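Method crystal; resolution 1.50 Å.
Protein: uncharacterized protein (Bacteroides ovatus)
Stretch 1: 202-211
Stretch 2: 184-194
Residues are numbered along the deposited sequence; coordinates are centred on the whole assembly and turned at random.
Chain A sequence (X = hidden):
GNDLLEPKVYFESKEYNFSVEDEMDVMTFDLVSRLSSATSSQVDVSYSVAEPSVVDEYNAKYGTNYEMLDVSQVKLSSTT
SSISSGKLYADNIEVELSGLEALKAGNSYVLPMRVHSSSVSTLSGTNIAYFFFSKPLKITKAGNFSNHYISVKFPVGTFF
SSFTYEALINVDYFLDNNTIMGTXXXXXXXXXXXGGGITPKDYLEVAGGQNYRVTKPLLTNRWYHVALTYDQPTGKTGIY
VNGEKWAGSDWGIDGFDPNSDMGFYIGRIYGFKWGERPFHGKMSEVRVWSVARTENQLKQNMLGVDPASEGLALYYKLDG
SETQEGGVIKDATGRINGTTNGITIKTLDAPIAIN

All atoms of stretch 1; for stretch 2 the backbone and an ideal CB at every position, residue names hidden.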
# COMPACT_ATOMS: atom_id res chain seq x y z
N ASP A 202 1.42 25.24 12.15
CA ASP A 202 2.00 24.07 11.51
C ASP A 202 2.03 22.82 12.40
O ASP A 202 2.73 21.83 12.09
CB ASP A 202 3.38 24.39 10.89
CG ASP A 202 4.31 25.19 11.82
OD1 ASP A 202 4.03 25.37 13.02
OD2 ASP A 202 5.35 25.70 11.32
N TYR A 203 1.23 22.82 13.47
CA TYR A 203 1.16 21.69 14.40
C TYR A 203 -0.11 20.88 14.19
O TYR A 203 -1.23 21.41 14.29
CB TYR A 203 1.22 22.18 15.84
CG TYR A 203 2.62 22.39 16.36
CD1 TYR A 203 3.56 23.10 15.61
CD2 TYR A 203 3.03 21.87 17.56
CE1 TYR A 203 4.87 23.27 16.06
CE2 TYR A 203 4.32 22.04 18.02
CZ TYR A 203 5.22 22.75 17.27
OH TYR A 203 6.51 22.93 17.72
N LEU A 204 0.05 19.60 13.91
CA LEU A 204 -1.08 18.69 13.81
C LEU A 204 -1.83 18.60 15.12
O LEU A 204 -1.25 18.54 16.19
CB LEU A 204 -0.61 17.28 13.51
CG LEU A 204 -0.36 16.88 12.10
CD1 LEU A 204 0.31 15.51 12.14
CD2 LEU A 204 -1.68 16.80 11.32
N GLU A 205 -3.14 18.56 15.02
CA GLU A 205 -4.02 18.62 16.17
C GLU A 205 -5.31 17.91 15.89
O GLU A 205 -5.83 17.96 14.78
CB GLU A 205 -4.32 20.09 16.51
CG GLU A 205 -5.25 20.31 17.68
CD GLU A 205 -5.41 21.78 18.02
OE1 GLU A 205 -5.84 22.58 17.14
OE2 GLU A 205 -5.11 22.16 19.18
N VAL A 206 -5.83 17.22 16.90
CA VAL A 206 -7.20 16.76 16.88
C VAL A 206 -8.07 17.63 17.78
O VAL A 206 -7.68 18.00 18.88
CB VAL A 206 -7.30 15.27 17.22
CG1 VAL A 206 -6.76 14.97 18.56
CG2 VAL A 206 -8.75 14.83 17.15
N ALA A 207 -9.23 18.01 17.27
CA ALA A 207 -10.12 18.91 17.98
C ALA A 207 -11.57 18.45 17.89
O ALA A 207 -11.89 17.57 17.11
CB ALA A 207 -9.97 20.34 17.42
N GLY A 208 -12.42 19.02 18.73
CA GLY A 208 -13.82 18.66 18.75
C GLY A 208 -14.36 18.72 20.15
O GLY A 208 -14.31 19.76 20.81
N GLY A 209 -14.88 17.60 20.62
CA GLY A 209 -15.30 17.50 22.01
C GLY A 209 -14.13 17.49 22.99
O GLY A 209 -14.30 17.80 24.18
N GLN A 210 -12.96 17.10 22.49
CA GLN A 210 -11.73 17.06 23.27
C GLN A 210 -10.58 17.25 22.29
O GLN A 210 -10.75 17.05 21.09
CB GLN A 210 -11.59 15.73 24.00
CG GLN A 210 -11.94 14.52 23.14
CD GLN A 210 -13.43 14.31 22.98
OE1 GLN A 210 -14.18 14.34 23.96
NE2 GLN A 210 -13.88 14.10 21.75
N ASN A 211 -9.40 17.63 22.79
CA ASN A 211 -8.31 17.97 21.88
C ASN A 211 -6.93 17.63 22.41
O ASN A 211 -6.73 17.56 23.63
CB ASN A 211 -8.36 19.47 21.56
CG ASN A 211 -8.04 20.33 22.75
OD1 ASN A 211 -8.93 20.68 23.54
ND2 ASN A 211 -6.77 20.65 22.93
N UNK A 184 -16.26 19.13 12.28
CA UNK A 184 -15.96 20.28 13.12
C UNK A 184 -16.84 20.33 14.35
O UNK A 184 -18.06 20.13 14.29
CB UNK A 184 -16.12 21.57 12.32
N UNK A 185 -16.20 20.55 15.50
CA UNK A 185 -16.89 20.64 16.76
C UNK A 185 -17.06 19.28 17.42
O UNK A 185 -17.47 19.21 18.58
CB UNK A 185 -18.25 21.30 16.56
N UNK A 186 -16.73 18.22 16.69
CA UNK A 186 -16.95 16.86 17.17
C UNK A 186 -15.69 15.99 17.13
O UNK A 186 -15.25 15.49 18.17
CB UNK A 186 -18.05 16.20 16.34
N UNK A 187 -15.10 15.83 15.95
CA UNK A 187 -13.86 15.07 15.79
C UNK A 187 -13.21 15.46 14.46
O UNK A 187 -13.57 14.94 13.41
CB UNK A 187 -14.13 13.56 15.85
N UNK A 188 -12.25 16.37 14.53
CA UNK A 188 -11.61 16.85 13.31
C UNK A 188 -10.08 16.83 13.46
O UNK A 188 -9.54 17.12 14.53
CB UNK A 188 -12.10 18.26 12.98
N UNK A 189 -9.42 16.41 12.39
CA UNK A 189 -7.97 16.45 12.30
C UNK A 189 -7.58 17.63 11.43
O UNK A 189 -8.07 17.80 10.30
CB UNK A 189 -7.41 15.14 11.74
N UNK A 190 -6.75 18.50 12.01
CA UNK A 190 -6.34 19.73 11.33
C UNK A 190 -4.88 20.00 11.62
O UNK A 190 -4.23 19.31 12.41
CB UNK A 190 -7.20 20.92 11.76
N UNK A 191 -4.35 21.02 10.94
CA UNK A 191 -3.02 21.52 11.26
C UNK A 191 -3.21 22.97 11.65
O UNK A 191 -3.68 23.79 10.85
CB UNK A 191 -2.04 21.36 10.09
N UNK A 192 -2.90 23.27 12.90
CA UNK A 192 -2.97 24.62 13.42
C UNK A 192 -4.29 25.07 14.00
O UNK A 192 -5.36 24.66 13.55
CB UNK A 192 -2.59 25.59 12.30
N UNK A 193 -4.20 25.92 15.00
CA UNK A 193 -5.34 26.78 15.37
C UNK A 193 -4.78 28.08 15.92
O UNK A 193 -5.06 28.48 17.05
CB UNK A 193 -6.25 26.10 16.39
N UNK A 194 -3.96 28.75 15.12
CA UNK A 194 -3.13 29.84 15.64
C UNK A 194 -3.91 31.06 16.08
O UNK A 194 -3.40 31.86 16.90
CB UNK A 194 -2.11 30.26 14.58

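Position 184 precedes the strand, and its CA-to-CB bond points away from stretch 1, so almost any side chain would suit; it is Glu-184, bonded elsewhere in the structure. At 185, phi/psi of 88°/-9° would jam a CB against the preceding carbonyl, which calls for glycine, and Gly-185 is found. Position 186 also points away from stretch 1, which leaves its side chain unconstrained from that direction; the residue is Val-186. Its backbone does the work: Val-186 O accepts a hydrogen bond from Gly-209 N (3.3 Å), and two waters link the same oxygen to Gln-210 NE2, one of them through a weak hydrogen bond to Val-186 O.

From 187 the chain runs antiparallel to 203-208, and CB atoms alternate between two faces. Position 187 lies opposite Gly-208, on the face that carries Val-206. With no side chain on Gly-208, a long, flexible apolar residue could reach toward Val-206. The deposited residue is selenomethionine, Met-187, whose SE lies 3.7 Å from Val-206 CG2 while its CE comes within 3.7 Å of Gln-210 NE2.

Position 188 pairs with Ala-207 on the other face. The small methyl there leaves room for a beta-branched or other apolar residue. Ile-188 places CG2 4.1 Å from Ala-207 CB, although the end of its side chain leads away; its N donates to Ala-207 O and its O accepts from Ala-207 N, both at 2.9 Å.

Position 189 returns to the face of Leu-204 and Val-206, where leucine, isoleucine, valine or methionine would be compatible. Leu-189 brings CD1 to 3.6 Å from Glu-205 O and 4.4 Å from Leu-204 CD2.

Position 190 pairs with Glu-205, whose carboxylate invites a long cationic side chain, lysine or arginine. It is Arg-190, in an extended conformation after a p chi1. Its NE and NH2 both donate to Glu-205 OE1 at 2.9 Å, forming a salt bridge at the guanidinium edge, while Ala-207 CB covers one face, 3.4 Å from Arg-190 CZ.

Position 191 pairs with Leu-204, CA-CA 4.3 Å, on the face of its apolar side chain, where isoleucine, leucine, valine or methionine would suit. Ile-191 packs CG1 3.8 Å from Leu-204 CD2 and CG2 3.4 Å from Asp-202 C.

At 192, phi/psi of 88°/147° again requires glycine; Gly-192 N donates to Tyr-203 O (2.9 Å). The CB at 193 lies 3.6 Å from Glu-205 OE1, where a small or neutral polar residue would be the easier choice. The residue is nevertheless an acid, Asp-193, and its OD2 lies 3.5 Å from Arg-190 NH2, a salt bridge of charges alone, with no N-H pointing at the oxygen. Position 194 meets nothing in stretch 1, which sets no preference there, so many side chains would suit; it is Ala-194.

Stretch 2, residues 184-194: EGVMILRIGDA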
# COMPACT_ATOMS: atom_id res chain seq x y z
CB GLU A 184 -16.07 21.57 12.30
CG GLU A 184 -15.98 22.88 13.12
CD GLU A 184 -14.69 23.08 13.88
OE1 GLU A 184 -13.72 22.34 13.62
OE2 GLU A 184 -14.66 23.99 14.75
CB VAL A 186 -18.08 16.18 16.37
CG1 VAL A 186 -18.31 14.75 16.83
CG2 VAL A 186 -19.38 17.00 16.49
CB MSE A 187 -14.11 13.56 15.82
CG MSE A 187 -12.86 12.72 15.84
SE MSE A 187 -11.91 12.87 17.51
CE MSE A 187 -13.29 12.17 18.67
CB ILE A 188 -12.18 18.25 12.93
CG1 ILE A 188 -11.82 18.62 11.48
CG2 ILE A 188 -11.68 19.30 13.88
CD1 ILE A 188 -12.59 19.82 10.93
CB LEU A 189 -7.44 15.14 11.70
CG LEU A 189 -5.93 15.02 11.54
CD1 LEU A 189 -5.29 14.96 12.91
CD2 LEU A 189 -5.59 13.78 10.72
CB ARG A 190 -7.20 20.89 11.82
CG ARG A 190 -7.03 21.24 13.28
CD ARG A 190 -8.12 22.22 13.75
NE ARG A 190 -7.93 22.63 15.14
CZ ARG A 190 -8.88 23.21 15.88
NH1 ARG A 190 -10.08 23.46 15.35
NH2 ARG A 190 -8.62 23.53 17.13
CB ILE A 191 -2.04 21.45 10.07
CG1 ILE A 191 -2.12 20.08 9.39
CG2 ILE A 191 -0.65 21.72 10.59
CD1 ILE A 191 -1.34 19.99 8.09
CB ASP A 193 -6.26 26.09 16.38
CG ASP A 193 -7.53 26.89 16.62
OD1 ASP A 193 -8.06 27.47 15.64
OD2 ASP A 193 -7.99 26.94 17.77
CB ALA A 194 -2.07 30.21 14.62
O HOH W 1 -12.32 15.43 19.72
O HOH W 2 -16.49 14.35 20.37
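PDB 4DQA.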